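Local coordinates for protein topoisomerase IV subunit A (Escherichia coli, PDB 1ZVT) that probably binds DNA as the C-terminal beta-pinwheel domain of a type II topoisomerase that decatenates and relaxes DNA, at residues Thr5-Gln10 and Asp33-Ala38. Sequence-based numbering, arbitrary orientation.
Sequences TIVLSQ and DSFKAA
Ser9 OG donates to Asp33 OD2 at 2.7 Å, on the syn side of the carboxylate and 17° out of its plane. The same hydroxyl accepts from the backbone N of Trp13. Asp33 CG lies anti to the backbone N (chi1 -160°), which places it so that the carboxylate comes near Ser9 on strand 3-9. Its other oxygen, OD1, takes the N-H groups of Ser34 and Met11. An alanine at Asp33 would probably leave the Ser9 hydroxyl and these two N-H groups without their acceptor and let the loop at residues 33-34 shift. Gln10 N donates to Ser34 O at 2.7 Å.

The strands run antiparallel: 35-42 is an outermost strand of a four-stranded blade of the beta-pinwheel, and 3-9 is its neighbour. A classic beta bulge interrupts the pairing: Leu8 O accepts from both Lys36 N (2.9 Å) and Ala37 N (3.1 Å). Leu8 N returns a straight bond of 2.8 Å to Ala37 O. The tight part is buried: Leu8 packs on Val14 and Met89, and Val7 CG1 meets the edge of the Phe35 ring at CD1, 4.0 Å away.

The solvent side, at Gln10 and Lys36, is looser. Exposed Gln10 is bent at chi2 (-60°), which turns CD; NE2 donates to Phe35 O at 3.1 Å. A water donates to Gln10 OE1 and accepts from Lys36 NZ. The Lys36 chain runs alongside Leu8, with CD 4.0 Å from Leu8 CD2.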
ATOM      1  N   THR A   5     -12.696   6.747 -13.743  1.00 18.59           N
ATOM      2  CA  THR A   5     -11.999   5.575 -13.184  1.00 18.63           C
ATOM      3  C   THR A   5     -10.664   5.481 -13.877  1.00 17.99           C
ATOM      4  O   THR A   5     -10.606   5.483 -15.106  1.00 19.18           O
ATOM      5  CB  THR A   5     -12.788   4.283 -13.430  1.00 18.67           C
ATOM      6  OG1 THR A   5     -14.049   4.397 -12.769  1.00 19.44           O
ATOM      7  CG2 THR A   5     -12.042   3.068 -12.877  1.00 19.52           C
ATOM      8  N   ILE A   6      -9.596   5.407 -13.094  1.00 17.08           N
ATOM      9  CA  ILE A   6      -8.270   5.224 -13.682  1.00 16.49           C
ATOM     10  C   ILE A   6      -7.927   3.737 -13.595  1.00 16.00           C
ATOM     11  O   ILE A   6      -8.086   3.121 -12.541  1.00 16.98           O
ATOM     12  CB  ILE A   6      -7.179   6.038 -12.943  1.00 17.07           C
ATOM     13  CG1 ILE A   6      -7.630   7.488 -12.666  1.00 17.38           C
ATOM     14  CG2 ILE A   6      -5.863   5.934 -13.717  1.00 18.55           C
ATOM     15  CD1 ILE A   6      -8.076   8.274 -13.914  1.00 17.60           C
ATOM     16  N   VAL A   7      -7.489   3.171 -14.716  1.00 15.92           N
ATOM     17  CA  VAL A   7      -7.221   1.731 -14.817  1.00 16.36           C
ATOM     18  C   VAL A   7      -5.756   1.508 -15.138  1.00 16.14           C
ATOM     19  O   VAL A   7      -5.226   2.087 -16.092  1.00 16.80           O
ATOM     20  CB  VAL A   7      -8.090   1.092 -15.928  1.00 16.45           C
ATOM     21  CG1 VAL A   7      -7.821  -0.451 -16.046  1.00 18.29           C
ATOM     22  CG2 VAL A   7      -9.588   1.397 -15.671  1.00 19.13           C
ATOM     23  N   LEU A   8      -5.117   0.683 -14.311  1.00 16.22           N
ATOM     24  CA  LEU A   8      -3.695   0.335 -14.422  1.00 17.18           C
ATOM     25  C   LEU A   8      -3.570  -1.104 -14.854  1.00 18.10           C
ATOM     26  O   LEU A   8      -4.253  -1.992 -14.316  1.00 17.15           O
ATOM     27  CB  LEU A   8      -3.037   0.499 -13.049  1.00 16.28           C
ATOM     28  CG  LEU A   8      -1.574   0.075 -12.913  1.00 17.72           C
ATOM     29  CD1 LEU A   8      -0.660   0.970 -13.794  1.00 18.30           C
ATOM     30  CD2 LEU A   8      -1.141   0.107 -11.424  1.00 18.17           C
ATOM     31  N   SER A   9      -2.703  -1.347 -15.825  1.00 18.29           N
ATOM     32  CA  SER A   9      -2.496  -2.701 -16.306  1.00 19.54           C
ATOM     33  C   SER A   9      -1.213  -3.314 -15.736  1.00 20.36           C
ATOM     34  O   SER A   9      -0.364  -2.607 -15.166  1.00 19.51           O
ATOM     35  CB  SER A   9      -2.456  -2.725 -17.831  1.00 20.19           C
ATOM     36  OG  SER A   9      -1.210  -2.223 -18.297  1.00 19.65           O
ATOM     37  N   GLN A  10      -1.075  -4.635 -15.912  1.00 20.51           N
ATOM     38  CA  GLN A  10       0.088  -5.375 -15.394  1.00 22.02           C
ATOM     39  C   GLN A  10       1.405  -4.821 -15.939  1.00 23.19           C
ATOM     40  O   GLN A  10       2.414  -4.760 -15.221  1.00 23.48           O
ATOM     41  CB  GLN A  10      -0.033  -6.856 -15.772  1.00 22.32           C
ATOM     42  CG  GLN A  10      -1.101  -7.612 -14.998  1.00 22.01           C
ATOM     43  CD  GLN A  10      -0.864  -7.598 -13.493  1.00 24.48           C
ATOM     44  OE1 GLN A  10       0.283  -7.540 -13.019  1.00 26.21           O
ATOM     45  NE2 GLN A  10      -1.957  -7.623 -12.730  1.00 21.50           N
ATOM     46  N   ASP A  33      -0.873  -8.281 -22.010  1.00 28.89           N
ATOM     47  CA  ASP A  33      -1.172  -7.392 -20.883  1.00 27.55           C
ATOM     48  C   ASP A  33      -2.568  -7.684 -20.351  1.00 27.48           C
ATOM     49  O   ASP A  33      -3.390  -8.319 -21.026  1.00 27.77           O
ATOM     50  CB  ASP A  33      -1.042  -5.933 -21.331  1.00 27.49           C
ATOM     51  CG  ASP A  33      -0.852  -4.951 -20.165  1.00 26.66           C
ATOM     52  OD1 ASP A  33      -0.723  -5.371 -18.996  1.00 25.58           O
ATOM     53  OD2 ASP A  33      -0.810  -3.736 -20.444  1.00 25.04           O
ATOM     54  N   SER A  34      -2.837  -7.216 -19.136  1.00 26.06           N
ATOM     55  CA  SER A  34      -4.147  -7.390 -18.537  1.00 24.87           C
ATOM     56  C   SER A  34      -4.285  -6.506 -17.308  1.00 23.90           C
ATOM     57  O   SER A  34      -3.334  -5.840 -16.886  1.00 23.17           O
ATOM     58  CB  SER A  34      -4.376  -8.865 -18.150  1.00 25.47           C
ATOM     59  OG  SER A  34      -3.401  -9.291 -17.216  1.00 27.87           O
ATOM     60  N   PHE A  35      -5.476  -6.572 -16.725  1.00 22.99           N
ATOM     61  CA  PHE A  35      -5.892  -5.726 -15.615  1.00 21.13           C
ATOM     62  C   PHE A  35      -5.023  -5.917 -14.378  1.00 20.86           C
ATOM     63  O   PHE A  35      -4.662  -7.051 -14.033  1.00 20.46           O
ATOM     64  CB  PHE A  35      -7.343  -6.066 -15.262  1.00 21.02           C
ATOM     65  CG  PHE A  35      -7.860  -5.315 -14.077  1.00 19.58           C
ATOM     66  CD1 PHE A  35      -8.218  -3.975 -14.203  1.00 19.62           C
ATOM     67  CD2 PHE A  35      -7.984  -5.950 -12.817  1.00 19.89           C
ATOM     68  CE1 PHE A  35      -8.716  -3.269 -13.093  1.00 18.08           C
ATOM     69  CE2 PHE A  35      -8.471  -5.272 -11.719  1.00 19.28           C
ATOM     70  CZ  PHE A  35      -8.846  -3.922 -11.854  1.00 21.30           C
ATOM     71  N   LYS A  36      -4.728  -4.799 -13.702  1.00 19.42           N
ATOM     72  CA  LYS A  36      -4.010  -4.827 -12.432  1.00 18.85           C
ATOM     73  C   LYS A  36      -4.810  -4.181 -11.305  1.00 18.13           C
ATOM     74  O   LYS A  36      -4.934  -4.764 -10.240  1.00 18.31           O
ATOM     75  CB  LYS A  36      -2.636  -4.159 -12.556  1.00 19.00           C
ATOM     76  CG  LYS A  36      -1.846  -4.200 -11.205  1.00 18.68           C
ATOM     77  CD  LYS A  36      -0.359  -3.841 -11.380  1.00 20.91           C
ATOM     78  CE  LYS A  36       0.276  -3.544 -10.023  1.00 23.49           C
ATOM     79  NZ  LYS A  36       0.203  -4.674  -9.054  1.00 26.20           N
ATOM     80  N   ALA A  37      -5.338  -2.980 -11.547  1.00 16.70           N
ATOM     81  CA  ALA A  37      -6.051  -2.237 -10.518  1.00 16.59           C
ATOM     82  C   ALA A  37      -6.828  -1.091 -11.127  1.00 16.09           C
ATOM     83  O   ALA A  37      -6.474  -0.577 -12.205  1.00 16.42           O
ATOM     84  CB  ALA A  37      -5.084  -1.703  -9.440  1.00 16.88           C
ATOM     85  N   ALA A  38      -7.853  -0.658 -10.391  1.00 16.78           N
ATOM     86  CA  ALA A  38      -8.602   0.535 -10.762  1.00 17.01           C
ATOM     87  C   ALA A  38      -8.862   1.388  -9.525  1.00 18.17           C
ATOM     88  O   ALA A  38      -9.049   0.851  -8.407  1.00 18.90           O
ATOM     89  CB  ALA A  38      -9.899   0.175 -11.455  1.00 18.27           C
TER
HETATM   90  O   HOH W   1       1.333  -7.003 -10.468  1.00 26.81           O